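Local structure of Tat pathway signal sequence domain protein (Parabacteroides merdae, 4Q9A) at residues V21-G26 with D97-L102; S49-F54 with Q216-M221; I103-Y108 with P164-F169; D126-L131 with A173-E178; V144-F149 with I183-Q188. The protein probably hydrolyses ester bonds as a GDSL-like lipase or acylhydrolase of the SGNH hydrolase clan. All coordinates share one frame; numbering follows the deposited sequence.

Contact 1 of 5, residues V21-G26 with D97-L102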
# COMPACT_ATOMS: atom_id res chain seq x y z
N VAL A 21 2.18 19.21 6.18
CA VAL A 21 2.23 18.16 7.20
C VAL A 21 0.86 17.47 7.27
O VAL A 21 -0.17 18.13 7.45
CB VAL A 21 2.74 18.72 8.58
CG1 VAL A 21 2.48 17.75 9.74
CG2 VAL A 21 4.22 19.05 8.50
N ILE A 22 0.84 16.13 7.10
CA ILE A 22 -0.40 15.34 7.20
C ILE A 22 -0.24 14.40 8.40
O ILE A 22 0.77 13.69 8.50
CB ILE A 22 -0.80 14.59 5.89
CG1 ILE A 22 -1.02 15.59 4.74
CG2 ILE A 22 -2.06 13.76 6.11
CD1 ILE A 22 -0.52 15.09 3.41
N LEU A 23 -1.22 14.44 9.31
CA LEU A 23 -1.18 13.64 10.53
C LEU A 23 -2.43 12.80 10.68
O LEU A 23 -3.55 13.31 10.69
CB LEU A 23 -0.97 14.54 11.78
CG LEU A 23 -1.05 13.87 13.15
CD1 LEU A 23 0.08 12.86 13.36
CD2 LEU A 23 -1.05 14.89 14.25
N PHE A 24 -2.21 11.50 10.85
CA PHE A 24 -3.24 10.49 11.09
C PHE A 24 -3.29 10.22 12.57
O PHE A 24 -2.26 9.96 13.21
CB PHE A 24 -2.96 9.21 10.28
CG PHE A 24 -3.14 9.45 8.80
CD1 PHE A 24 -2.09 9.90 8.02
CD2 PHE A 24 -4.38 9.26 8.20
CE1 PHE A 24 -2.27 10.17 6.67
CE2 PHE A 24 -4.55 9.51 6.84
CZ PHE A 24 -3.50 9.97 6.08
N GLN A 25 -4.48 10.34 13.11
CA GLN A 25 -4.72 10.15 14.53
C GLN A 25 -5.93 9.20 14.70
O GLN A 25 -6.84 9.18 13.86
CB GLN A 25 -4.93 11.53 15.17
CG GLN A 25 -5.04 11.55 16.67
CD GLN A 25 -3.80 11.09 17.36
OE1 GLN A 25 -3.72 9.97 17.87
NE2 GLN A 25 -2.84 11.99 17.48
N GLY A 26 -5.87 8.37 15.76
CA GLY A 26 -6.89 7.38 16.06
C GLY A 26 -6.53 6.29 17.05
O GLY A 26 -5.80 6.52 18.01
N ASP A 97 -1.06 20.52 8.88
CA ASP A 97 -1.78 21.26 7.86
C ASP A 97 -3.11 20.53 7.56
O ASP A 97 -4.15 21.15 7.30
CB ASP A 97 -0.90 21.42 6.61
CG ASP A 97 0.30 22.35 6.85
OD1 ASP A 97 0.08 23.51 7.25
OD2 ASP A 97 1.44 21.92 6.61
N VAL A 98 -3.05 19.18 7.64
CA VAL A 98 -4.17 18.27 7.42
C VAL A 98 -4.14 17.23 8.55
O VAL A 98 -3.17 16.49 8.69
CB VAL A 98 -4.14 17.62 6.01
CG1 VAL A 98 -5.24 16.58 5.85
CG2 VAL A 98 -4.25 18.68 4.93
N LEU A 99 -5.20 17.19 9.34
CA LEU A 99 -5.32 16.25 10.46
C LEU A 99 -6.49 15.29 10.20
O LEU A 99 -7.58 15.73 9.85
CB LEU A 99 -5.49 17.04 11.79
CG LEU A 99 -5.93 16.26 13.03
CD1 LEU A 99 -4.81 15.38 13.57
CD2 LEU A 99 -6.42 17.20 14.08
N SER A 100 -6.25 14.00 10.36
CA SER A 100 -7.24 12.95 10.13
C SER A 100 -7.52 12.23 11.45
O SER A 100 -6.59 11.84 12.16
CB SER A 100 -6.78 11.98 9.05
OG SER A 100 -7.63 10.85 8.98
N ILE A 101 -8.82 12.08 11.78
CA ILE A 101 -9.24 11.45 13.02
C ILE A 101 -10.23 10.32 12.73
O ILE A 101 -11.23 10.53 12.04
CB ILE A 101 -9.83 12.49 14.03
CG1 ILE A 101 -8.79 13.60 14.34
CG2 ILE A 101 -10.35 11.81 15.33
CD1 ILE A 101 -9.36 14.90 14.76
N LEU A 102 -9.93 9.13 13.28
CA LEU A 102 -10.80 7.96 13.22
C LEU A 102 -10.89 7.43 14.64
O LEU A 102 -9.93 6.85 15.15
CB LEU A 102 -10.29 6.88 12.22
CG LEU A 102 -11.01 5.52 12.22
CD1 LEU A 102 -12.50 5.65 11.82
CD2 LEU A 102 -10.32 4.53 11.32

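Contact 2 of 5, residues S49-F54 with Q216-M221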
# COMPACT_ATOMS: atom_id res chain seq x y z
N SER A 49 1.32 -0.80 9.43
CA SER A 49 0.79 -1.63 8.35
C SER A 49 -0.70 -1.41 8.03
O SER A 49 -1.26 -2.17 7.23
CB SER A 49 1.00 -3.11 8.69
OG SER A 49 2.30 -3.35 9.18
N GLY A 50 -1.32 -0.39 8.64
CA GLY A 50 -2.74 -0.11 8.45
C GLY A 50 -3.10 0.68 7.22
O GLY A 50 -2.24 0.94 6.36
N TYR A 51 -4.38 1.11 7.14
CA TYR A 51 -4.91 1.95 6.06
C TYR A 51 -4.05 3.23 5.91
O TYR A 51 -3.97 3.77 4.82
CB TYR A 51 -6.39 2.32 6.32
CG TYR A 51 -6.59 3.38 7.39
CD1 TYR A 51 -6.69 3.03 8.74
CD2 TYR A 51 -6.67 4.73 7.06
CE1 TYR A 51 -6.89 3.99 9.72
CE2 TYR A 51 -6.84 5.71 8.04
CZ TYR A 51 -6.94 5.33 9.37
OH TYR A 51 -7.11 6.28 10.36
N VAL A 52 -3.41 3.69 7.02
CA VAL A 52 -2.58 4.90 7.02
C VAL A 52 -1.42 4.72 6.03
O VAL A 52 -1.17 5.61 5.22
CB VAL A 52 -2.09 5.24 8.45
CG1 VAL A 52 -1.08 6.38 8.42
CG2 VAL A 52 -3.26 5.59 9.35
N LEU A 53 -0.77 3.54 6.05
CA LEU A 53 0.32 3.23 5.13
C LEU A 53 -0.15 3.38 3.67
O LEU A 53 0.47 4.10 2.89
CB LEU A 53 0.85 1.80 5.42
CG LEU A 53 1.64 1.07 4.33
CD1 LEU A 53 2.96 1.78 4.03
CD2 LEU A 53 1.90 -0.37 4.72
N PHE A 54 -1.29 2.75 3.32
CA PHE A 54 -1.85 2.72 1.98
C PHE A 54 -2.37 4.07 1.51
O PHE A 54 -2.32 4.34 0.31
CB PHE A 54 -2.92 1.64 1.90
CG PHE A 54 -2.28 0.29 2.13
CD1 PHE A 54 -1.48 -0.30 1.15
CD2 PHE A 54 -2.41 -0.36 3.36
CE1 PHE A 54 -0.82 -1.52 1.39
CE2 PHE A 54 -1.77 -1.58 3.59
CZ PHE A 54 -0.98 -2.16 2.60
N GLN A 216 -6.71 -1.14 1.96
CA GLN A 216 -6.65 -0.56 0.63
C GLN A 216 -7.97 0.16 0.33
O GLN A 216 -7.93 1.30 -0.12
CB GLN A 216 -6.34 -1.63 -0.43
CG GLN A 216 -6.00 -1.08 -1.82
CD GLN A 216 -4.76 -0.19 -1.86
OE1 GLN A 216 -3.62 -0.65 -2.03
NE2 GLN A 216 -4.98 1.13 -1.78
N LEU A 217 -9.14 -0.49 0.63
CA LEU A 217 -10.48 0.08 0.45
C LEU A 217 -10.65 1.42 1.19
O LEU A 217 -11.16 2.40 0.61
CB LEU A 217 -11.55 -0.90 0.95
CG LEU A 217 -13.00 -0.49 0.74
CD1 LEU A 217 -13.42 -0.77 -0.69
CD2 LEU A 217 -13.91 -1.24 1.67
N MSE A 218 -10.19 1.46 2.47
CA MSE A 218 -10.28 2.62 3.32
C MSE A 218 -9.45 3.75 2.78
O MSE A 218 -9.94 4.89 2.75
CB MSE A 218 -9.86 2.28 4.74
CG MSE A 218 -10.88 1.44 5.46
SE MSE A 218 -10.16 0.82 7.10
CE MSE A 218 -10.14 2.50 8.07
N ALA A 219 -8.21 3.42 2.34
CA ALA A 219 -7.25 4.36 1.73
C ALA A 219 -7.88 5.05 0.51
O ALA A 219 -7.83 6.27 0.41
CB ALA A 219 -5.98 3.63 1.32
N ASN A 220 -8.53 4.26 -0.36
CA ASN A 220 -9.19 4.74 -1.57
C ASN A 220 -10.36 5.68 -1.23
O ASN A 220 -10.54 6.70 -1.91
CB ASN A 220 -9.69 3.56 -2.41
CG ASN A 220 -8.62 2.64 -2.96
OD1 ASN A 220 -7.42 2.93 -2.92
ND2 ASN A 220 -9.05 1.51 -3.52
N MSE A 221 -11.12 5.34 -0.18
CA MSE A 221 -12.26 6.15 0.30
C MSE A 221 -11.78 7.53 0.78
O MSE A 221 -12.35 8.56 0.41
CB MSE A 221 -12.98 5.43 1.43
CG MSE A 221 -13.72 4.18 0.99
SE MSE A 221 -15.18 3.78 2.20
CE MSE A 221 -16.32 5.28 1.73

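Contact 3 of 5, residues I103-Y108 with P164-F169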
# COMPACT_ATOMS: atom_id res chain seq x y z
N ILE A 103 -12.01 7.70 15.31
CA ILE A 103 -12.22 7.30 16.69
C ILE A 103 -13.73 7.06 16.93
O ILE A 103 -14.57 7.74 16.31
CB ILE A 103 -11.60 8.37 17.66
CG1 ILE A 103 -11.21 7.79 19.02
CG2 ILE A 103 -12.40 9.66 17.78
CD1 ILE A 103 -9.81 7.13 19.05
N GLY A 104 -14.04 6.07 17.77
CA GLY A 104 -15.41 5.75 18.11
C GLY A 104 -15.75 4.30 18.36
O GLY A 104 -16.68 4.01 19.11
N VAL A 105 -15.04 3.37 17.70
CA VAL A 105 -15.34 1.95 17.85
C VAL A 105 -15.05 1.48 19.30
O VAL A 105 -15.85 0.74 19.86
CB VAL A 105 -14.64 1.07 16.78
CG1 VAL A 105 -13.14 0.92 17.04
CG2 VAL A 105 -15.32 -0.28 16.64
N ASN A 106 -13.94 1.96 19.90
CA ASN A 106 -13.54 1.59 21.26
C ASN A 106 -14.48 2.21 22.30
O ASN A 106 -14.83 1.55 23.29
CB ASN A 106 -12.10 1.98 21.52
CG ASN A 106 -11.11 1.08 20.84
OD1 ASN A 106 -11.35 -0.12 20.65
ND2 ASN A 106 -9.97 1.62 20.46
N ASP A 107 -14.96 3.43 22.01
CA ASP A 107 -15.89 4.24 22.78
C ASP A 107 -17.24 3.53 22.97
O ASP A 107 -18.09 3.99 23.76
CB ASP A 107 -16.09 5.57 22.06
CG ASP A 107 -14.82 6.36 21.96
OD1 ASP A 107 -13.97 6.02 21.10
OD2 ASP A 107 -14.64 7.29 22.77
N TYR A 108 -17.45 2.43 22.21
CA TYR A 108 -18.61 1.57 22.33
C TYR A 108 -18.15 0.17 22.77
O TYR A 108 -18.62 -0.32 23.80
CB TYR A 108 -19.43 1.51 21.02
CG TYR A 108 -20.66 0.65 21.17
CD1 TYR A 108 -21.78 1.11 21.85
CD2 TYR A 108 -20.67 -0.67 20.70
CE1 TYR A 108 -22.90 0.30 22.03
CE2 TYR A 108 -21.78 -1.49 20.89
CZ TYR A 108 -22.90 -1.00 21.54
OH TYR A 108 -24.01 -1.79 21.71
N PRO A 164 -29.12 -1.53 17.31
CA PRO A 164 -28.79 -0.26 16.62
C PRO A 164 -27.93 0.74 17.40
O PRO A 164 -27.63 1.81 16.87
CB PRO A 164 -30.18 0.35 16.37
CG PRO A 164 -30.99 -0.11 17.55
CD PRO A 164 -30.47 -1.48 17.90
N MSE A 165 -27.57 0.41 18.65
CA MSE A 165 -26.79 1.25 19.56
C MSE A 165 -25.62 1.95 18.90
O MSE A 165 -25.49 3.18 19.00
CB MSE A 165 -26.23 0.42 20.73
CG MSE A 165 -27.27 -0.03 21.74
SE MSE A 165 -28.37 -1.46 21.08
CE MSE A 165 -27.12 -2.97 21.12
N PHE A 166 -24.76 1.17 18.21
CA PHE A 166 -23.55 1.69 17.59
C PHE A 166 -23.85 2.69 16.45
O PHE A 166 -23.05 3.62 16.26
CB PHE A 166 -22.62 0.57 17.10
CG PHE A 166 -21.27 1.06 16.64
CD1 PHE A 166 -20.34 1.57 17.55
CD2 PHE A 166 -20.93 1.06 15.28
CE1 PHE A 166 -19.10 2.04 17.12
CE2 PHE A 166 -19.68 1.52 14.85
CZ PHE A 166 -18.77 2.01 15.77
N ASP A 167 -25.00 2.56 15.75
CA ASP A 167 -25.39 3.47 14.66
C ASP A 167 -25.46 4.93 15.13
O ASP A 167 -25.25 5.84 14.33
CB ASP A 167 -26.73 3.05 14.04
CG ASP A 167 -26.83 1.58 13.63
OD1 ASP A 167 -25.77 0.95 13.39
OD2 ASP A 167 -27.99 1.07 13.52
N GLU A 168 -25.70 5.14 16.45
CA GLU A 168 -25.77 6.45 17.10
C GLU A 168 -24.41 7.11 17.14
O GLU A 168 -24.32 8.34 17.08
CB GLU A 168 -26.36 6.33 18.51
CG GLU A 168 -27.86 6.04 18.49
CD GLU A 168 -28.71 6.97 17.64
OE1 GLU A 168 -28.60 8.21 17.82
OE2 GLU A 168 -29.48 6.47 16.79
N PHE A 169 -23.34 6.29 17.21
CA PHE A 169 -21.94 6.72 17.21
C PHE A 169 -21.56 7.23 15.82
O PHE A 169 -20.89 8.25 15.70
CB PHE A 169 -21.02 5.57 17.66
CG PHE A 169 -20.97 5.39 19.16
CD1 PHE A 169 -22.04 4.81 19.84
CD2 PHE A 169 -19.86 5.79 19.89
CE1 PHE A 169 -22.01 4.67 21.23
CE2 PHE A 169 -19.82 5.63 21.28
CZ PHE A 169 -20.90 5.06 21.94

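Contact 4 of 5, residues D126-L131 with A173-E178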
# COMPACT_ATOMS: atom_id res chain seq x y z
N ASP A 126 -17.29 14.72 24.12
CA ASP A 126 -15.83 14.65 24.16
C ASP A 126 -15.20 15.00 22.80
O ASP A 126 -14.20 15.74 22.76
CB ASP A 126 -15.34 13.28 24.63
CG ASP A 126 -15.47 13.01 26.14
OD1 ASP A 126 -16.15 13.80 26.84
OD2 ASP A 126 -14.91 11.99 26.60
N LEU A 127 -15.80 14.49 21.69
CA LEU A 127 -15.33 14.75 20.33
C LEU A 127 -15.56 16.22 19.95
O LEU A 127 -14.65 16.85 19.40
CB LEU A 127 -16.00 13.79 19.32
CG LEU A 127 -15.29 13.53 17.95
CD1 LEU A 127 -13.76 13.45 18.07
CD2 LEU A 127 -15.81 12.27 17.32
N ARG A 128 -16.73 16.77 20.34
CA ARG A 128 -17.06 18.17 20.12
C ARG A 128 -15.97 19.03 20.76
O ARG A 128 -15.38 19.88 20.10
CB ARG A 128 -18.46 18.51 20.70
CG ARG A 128 -18.86 19.97 20.42
CD ARG A 128 -20.33 20.29 20.67
NE ARG A 128 -21.22 19.46 19.86
CZ ARG A 128 -22.08 18.57 20.36
NH1 ARG A 128 -22.21 18.42 21.69
NH2 ARG A 128 -22.83 17.83 19.55
N ALA A 129 -15.66 18.71 22.04
CA ALA A 129 -14.66 19.38 22.86
C ALA A 129 -13.28 19.28 22.22
O ALA A 129 -12.60 20.32 22.14
CB ALA A 129 -14.65 18.77 24.26
N LEU A 130 -12.89 18.08 21.73
CA LEU A 130 -11.61 17.84 21.05
C LEU A 130 -11.48 18.63 19.74
O LEU A 130 -10.41 19.16 19.44
CB LEU A 130 -11.39 16.34 20.77
CG LEU A 130 -9.96 15.92 20.31
CD1 LEU A 130 -8.92 16.28 21.33
CD2 LEU A 130 -9.88 14.42 20.05
N LEU A 131 -12.58 18.73 18.97
CA LEU A 131 -12.62 19.45 17.70
C LEU A 131 -12.62 20.97 17.95
O LEU A 131 -11.97 21.70 17.19
CB LEU A 131 -13.84 19.02 16.87
CG LEU A 131 -13.75 17.60 16.30
CD1 LEU A 131 -15.14 17.05 15.92
CD2 LEU A 131 -12.72 17.51 15.14
N ALA A 173 -20.53 11.16 14.71
CA ALA A 173 -19.35 11.49 13.92
C ALA A 173 -19.74 12.37 12.73
O ALA A 173 -19.10 13.41 12.52
CB ALA A 173 -18.65 10.23 13.44
N ARG A 174 -20.86 12.02 12.04
CA ARG A 174 -21.36 12.79 10.90
C ARG A 174 -21.84 14.18 11.33
O ARG A 174 -21.47 15.16 10.68
CB ARG A 174 -22.47 12.06 10.15
CG ARG A 174 -22.88 12.76 8.85
CD ARG A 174 -23.99 12.04 8.11
NE ARG A 174 -23.55 10.76 7.55
CZ ARG A 174 -22.89 10.61 6.41
NH1 ARG A 174 -22.56 11.68 5.68
NH2 ARG A 174 -22.53 9.40 5.99
N LYS A 175 -22.65 14.25 12.41
CA LYS A 175 -23.22 15.49 12.96
C LYS A 175 -22.12 16.51 13.28
O LYS A 175 -22.27 17.71 13.01
CB LYS A 175 -24.03 15.17 14.24
CG LYS A 175 -24.72 16.35 14.92
CD LYS A 175 -25.35 15.90 16.25
CE LYS A 175 -26.02 17.01 17.02
NZ LYS A 175 -26.57 16.53 18.32
N LEU A 176 -20.99 16.00 13.81
CA LEU A 176 -19.87 16.83 14.20
C LEU A 176 -19.07 17.27 13.00
O LEU A 176 -18.57 18.41 12.99
CB LEU A 176 -19.02 16.12 15.24
CG LEU A 176 -19.69 16.00 16.62
CD1 LEU A 176 -19.04 14.94 17.45
CD2 LEU A 176 -19.73 17.37 17.36
N SER A 177 -18.97 16.42 11.96
CA SER A 177 -18.27 16.81 10.72
C SER A 177 -19.02 18.00 10.08
O SER A 177 -18.38 18.89 9.53
CB SER A 177 -18.17 15.63 9.74
OG SER A 177 -19.36 15.46 9.00
N GLU A 178 -20.36 18.03 10.24
CA GLU A 178 -21.22 19.10 9.73
C GLU A 178 -21.00 20.38 10.57
O GLU A 178 -20.75 21.44 9.98
CB GLU A 178 -22.70 18.69 9.74
CG GLU A 178 -23.09 17.64 8.71
CD GLU A 178 -24.25 16.71 9.05
OE1 GLU A 178 -24.99 16.98 10.03
OE2 GLU A 178 -24.42 15.70 8.33

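Contact 5 of 5, residues V144-F149 with I183-Q188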
# COMPACT_ATOMS: atom_id res chain seq x y z
N VAL A 144 -10.12 16.01 8.60
CA VAL A 144 -10.69 14.86 7.93
C VAL A 144 -11.19 13.98 9.06
O VAL A 144 -10.39 13.36 9.75
CB VAL A 144 -9.71 14.10 6.98
CG1 VAL A 144 -10.43 13.02 6.20
CG2 VAL A 144 -8.99 15.04 6.04
N LEU A 145 -12.51 14.00 9.30
CA LEU A 145 -13.15 13.18 10.32
C LEU A 145 -13.70 11.93 9.64
O LEU A 145 -14.45 12.05 8.67
CB LEU A 145 -14.23 13.96 11.08
CG LEU A 145 -14.74 13.30 12.36
CD1 LEU A 145 -13.67 13.24 13.44
CD2 LEU A 145 -15.98 14.00 12.86
N CYS A 146 -13.28 10.75 10.10
CA CYS A 146 -13.65 9.45 9.54
C CYS A 146 -14.80 8.80 10.30
O CYS A 146 -14.89 8.91 11.54
CB CYS A 146 -12.44 8.52 9.52
SG CYS A 146 -11.04 9.15 8.55
N GLU A 147 -15.66 8.08 9.57
CA GLU A 147 -16.81 7.38 10.14
C GLU A 147 -16.35 6.09 10.86
O GLU A 147 -15.78 5.21 10.19
CB GLU A 147 -17.86 7.04 9.04
CG GLU A 147 -19.19 6.52 9.58
CD GLU A 147 -20.25 6.16 8.55
OE1 GLU A 147 -19.89 5.69 7.45
OE2 GLU A 147 -21.45 6.31 8.87
N PRO A 148 -16.65 5.94 12.18
CA PRO A 148 -16.36 4.65 12.85
C PRO A 148 -17.25 3.56 12.23
O PRO A 148 -18.37 3.87 11.79
CB PRO A 148 -16.67 4.93 14.32
CG PRO A 148 -17.63 6.05 14.30
CD PRO A 148 -17.37 6.86 13.07
N PHE A 149 -16.76 2.31 12.11
CA PHE A 149 -17.48 1.26 11.38
C PHE A 149 -17.33 -0.15 11.96
O PHE A 149 -16.44 -0.40 12.77
CB PHE A 149 -16.94 1.21 9.92
CG PHE A 149 -15.44 0.96 9.86
CD1 PHE A 149 -14.93 -0.33 9.85
CD2 PHE A 149 -14.54 2.02 9.88
CE1 PHE A 149 -13.55 -0.56 9.88
CE2 PHE A 149 -13.16 1.79 9.90
CZ PHE A 149 -12.68 0.50 9.89
N ILE A 183 -14.14 17.43 6.45
CA ILE A 183 -14.33 16.40 5.43
C ILE A 183 -14.77 15.14 6.21
O ILE A 183 -14.31 14.92 7.34
CB ILE A 183 -13.07 16.17 4.52
CG1 ILE A 183 -12.69 17.46 3.74
CG2 ILE A 183 -13.22 14.92 3.61
CD1 ILE A 183 -13.14 17.58 2.31
N PHE A 184 -15.70 14.37 5.62
CA PHE A 184 -16.21 13.17 6.26
C PHE A 184 -15.98 11.92 5.37
O PHE A 184 -16.44 11.87 4.22
CB PHE A 184 -17.68 13.38 6.64
CG PHE A 184 -18.24 12.28 7.51
CD1 PHE A 184 -17.81 12.13 8.83
CD2 PHE A 184 -19.16 11.37 7.01
CE1 PHE A 184 -18.31 11.09 9.63
CE2 PHE A 184 -19.66 10.33 7.80
CZ PHE A 184 -19.24 10.21 9.12
N VAL A 185 -15.24 10.93 5.88
CA VAL A 185 -14.99 9.70 5.13
C VAL A 185 -16.04 8.67 5.60
O VAL A 185 -16.03 8.27 6.77
CB VAL A 185 -13.52 9.16 5.19
CG1 VAL A 185 -13.28 8.18 4.06
CG2 VAL A 185 -12.50 10.29 5.13
N PRO A 186 -17.02 8.29 4.74
CA PRO A 186 -18.09 7.38 5.18
C PRO A 186 -17.73 5.90 5.01
O PRO A 186 -18.29 5.20 4.15
CB PRO A 186 -19.28 7.78 4.30
CG PRO A 186 -18.65 8.32 3.04
CD PRO A 186 -17.22 8.68 3.32
N PHE A 187 -16.80 5.43 5.85
CA PHE A 187 -16.28 4.07 5.81
C PHE A 187 -17.36 2.98 5.85
O PHE A 187 -17.23 2.02 5.11
CB PHE A 187 -15.28 3.84 6.94
CG PHE A 187 -13.93 4.51 6.77
CD1 PHE A 187 -13.32 4.59 5.53
CD2 PHE A 187 -13.22 4.97 7.87
CE1 PHE A 187 -12.05 5.15 5.38
CE2 PHE A 187 -11.96 5.54 7.73
CZ PHE A 187 -11.38 5.62 6.48
N GLN A 188 -18.43 3.16 6.65
CA GLN A 188 -19.51 2.18 6.75
C GLN A 188 -20.15 1.89 5.38
O GLN A 188 -20.26 0.72 5.02
CB GLN A 188 -20.57 2.60 7.79
CG GLN A 188 -21.48 1.48 8.30
CD GLN A 188 -20.75 0.39 9.05
OE1 GLN A 188 -20.48 0.47 10.26
NE2 GLN A 188 -20.44 -0.70 8.34

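Contact 1 of 5, residues V21-G26 with D97-L102
Ser100 and Phe24 meet through different first torsions: OG of Ser100 is anti to its backbone N (chi1 171°), whereas CG of Phe24 is anti to the carbonyl carbon and beside its own N (chi1 -69°). These torsions set OG beside the ring, which it meets obliquely, with Ser100 OG 3.7 Å from Phe24 CD2. The polar partner of that hydroxyl is Trp222 NE1, which is hydrogen-bonded to it while the indole also meets the Phe24 ring. On the same face Ile22 and Val98 lie side by side and point the same way, Ile22 CG1 being 3.9 Å from Val98 CB. Leu23 and Leu99 do likewise on the other face, where Leu23 CD2 touches Leu99 CD1 at 3.9 Å. Between these two layers the strands run parallel, their segment axes 4.8 Å apart. Leu23 and Gln25 each give an N-H to the partner strand and take one back on their carbonyl; Leu23 O, for instance, receives Ser100 N at 2.8 Å. At the start of the pairing the carboxylate of Asp97 takes over the role of a strand carbonyl: Val21 N donates in a nearly straight bond (165°) to Asp97 OD2, 2.8 Å away, which accepts through its anti lone pair. Strands 21-26 and 98-102 lie inside the parallel sheet, with 69-72 beyond the first and 142-146 beyond the second. Helix 51-62 covers Phe24 through Val52 and Thr55, next to Trp222 of helix 212-226.

Contact 2 of 5, residues S49-F54 with Q216-M221
The Tyr51 ring is sandwiched between two methyl groups: CE of Met218, a selenomethionine, lies 3.5 Å above one face, offset toward the rim, and Val52 CG2 covers the opposite face. The methyl sits nearest Tyr51 CD1, at 3.6 Å from Met218 CE, in a CH-pi contact, while the selenium stands obliquely to the ring and comes within 4.1 Å of Tyr51 CB. A bend at chi3 of Met218 (71°) turns the methyl onto the ring. The Phe54 ring has Leu53 CD2 over one face. The Gln216 side chain crosses that of Phe54 at about a right angle, amide and ring planes 67° apart, with Gln216 OE1 3.8 Å from Phe54 CD1. Ala219 CB packs against the Phe54 backbone and, at 3.7 Å, Phe54 CB, and lies near Tyr51 O; its small size is consistent with the close approach of Tyr51 CA and Ala219 CA, 5.5 Å apart. Gln216 OE1 is hydrogen-bonded to Thr57 of the second subunit, and Tyr51 OH to Thr30. No hydrogen bond joins the two segments, so the helices are held here by buried apolar and methyl-aromatic packing, while Tyr51 OH and Gln216 OE1 find their partners elsewhere, the latter across the dimer.

Contact 3 of 5, residues I103-Y108 with P164-F169
Tyr108 reaches across to three residues of 164-169, beginning at its CB, which lies over one face of the Phe169 ring, 4.0 Å from the centroid and 13° off the ring normal. The same CB is at the edge of Phe166, 3.6 Å from Phe166 CD1. CG of Tyr108 is anti to the backbone N (chi1 -178°) and remains 3.7 Å from Phe166 CD1. Farther out, Tyr108 CD1 comes within 3.6 Å of Phe169 CE1, the edge of the tyrosine being turned toward the phenylalanine face in an offset edge-to-face pair with planes at 70°. Tyr108 CE1 then meets CB of Met165, a selenomethionine, at 3.6 Å, and the hydroxyl ends near that residue's CB and CE while it is hydrogen-bonded to Lys161 O. Phe166 CB lies over one face of the tyrosine, toward its rim. Closer to the sheet, Gly104 O lies in plane at the edge of Phe166, 3.7 Å from Phe166 CE1; the backbone angles of Gly104 by themselves call for glycine. Trp162 extends this aromatic cluster. Gly104-Val105-Asn106-Asp107 matches the Gly-x-Asn-Asp block III of SGNH hydrolases, whose asparagine in relatives contributes to the oxyanion hole; Phe166 and Phe169 pack against Gly104 O of this turn, and Phe169 also against Asp107 O.

Contact 4 of 5, residues D126-L131 with A173-E178
Leu176 projects from helix 167-179 between Leu127, Arg128 and Leu131 of helix 120-137. Its CD1 lies 3.7 Å from Leu127 CB, and on the side nearer the backbone Leu176 CB touches Leu131 CD1 at 4.0 Å. The second methyl, Leu176 CD2, meets the arginine, 3.8 Å from Arg128 CB and 3.6 Å from Arg128 NE. The two side chains cross at about a right angle: Arg128 CG is anti to the backbone N, and a bend at chi3 (-59°) places NE by the leucine methyl. The extended Lys175 crosses the arginine obliquely, its NZ 4.1 Å from Arg128 NH2. In the next shell Glu124 forms salt bridges with both Arg128 NH2 and Lys175 NZ, and Glu179 forms another with Arg128 NE, so acidic groups of both helices hold the guanidinium in place. An alanine at Arg128 would probably leave Glu179 without this salt-bridge partner and Glu124 with Lys175 as the one remaining partner of the two described, and open a gap beside Leu176 CD2 where NE and the guanidinium had packed. Farther out, Leu131 rests on Ile143 and Ala173 on Phe184, which seats the pair of helices on the sheet. The segment axes run 10.5 Å apart at 28°. Leucine packing thus makes the inner part of the interface and a charged network its outer part, where the shared carboxylate of Glu124 is likely to offset the repulsion between the two nearby cations.

Contact 5 of 5, residues V144-F149 with I183-Q188
Glu147 and Phe184 cross obliquely at the end of a parallel strand pair that closes a beta-alpha-beta crossover in the three-layer alpha/beta/alpha fold: strand 142-146 leads through helix 167-179 into edge strand 183-185. The carboxylate and ring planes are 65° apart, and Phe184 CZ packs 3.5 Å from Glu147 CB. Beyond CG the glutamate chain is extended (chi2 -179°) and crosses Gln188 at about a right angle. Its OE1 accepts Gln188 N at 3.0 Å from above the carboxylate plane, in the first turn of helix 187-194. An alanine at Glu147 would probably leave Gln188 N without this acceptor and open a gap beside Phe184 CZ where CG had packed. On the other face of the sheet Val144 and Val185 cross obliquely, with Val144 CG1 3.6 Å from Val185 CG2. Next along, Phe187 brings its CE2 to within 3.5 Å of Cys146 CB, and the cysteine sulfur stands obliquely to the ring. Phe149 adds a second aromatic, its plane turned 83° from that of Phe187; Phe149 CD2 packs 3.5 Å from Phe187 CB, and Met218 of helix 212-226 packs on both rings. Where the strands part, Pro186 centres an inverse gamma turn; just before it the last backbone bond of the pair runs from Glu147 N to Val185 O at 2.8 Å.

Contacts 1 and 5 share one sheet: Ile101 O and Cys146 N, 2.8 Å apart, make a probable hydrogen bond between their adjoining strands. Contact 2 covers one side of that sheet and contact 4 the other, their centres 23 Å apart on opposite sides of the chain's centre. Leu102 touches contacts 2 and 5, Met218 CE lying 3.8 Å from Leu102 CD2. Contact 3 continues from strand 98-102 beyond the C-terminal ends of the strands, where Phe166 CZ packs on Pro148 CB at 3.9 Å and so joins it to contact 5. Ser28, observed as a phosphoserine, follows strand 21-26 by two residues in the Gly-Asp-Ser sequence expected to carry the nucleophile, so contacts 1 and 3 probably border the active site.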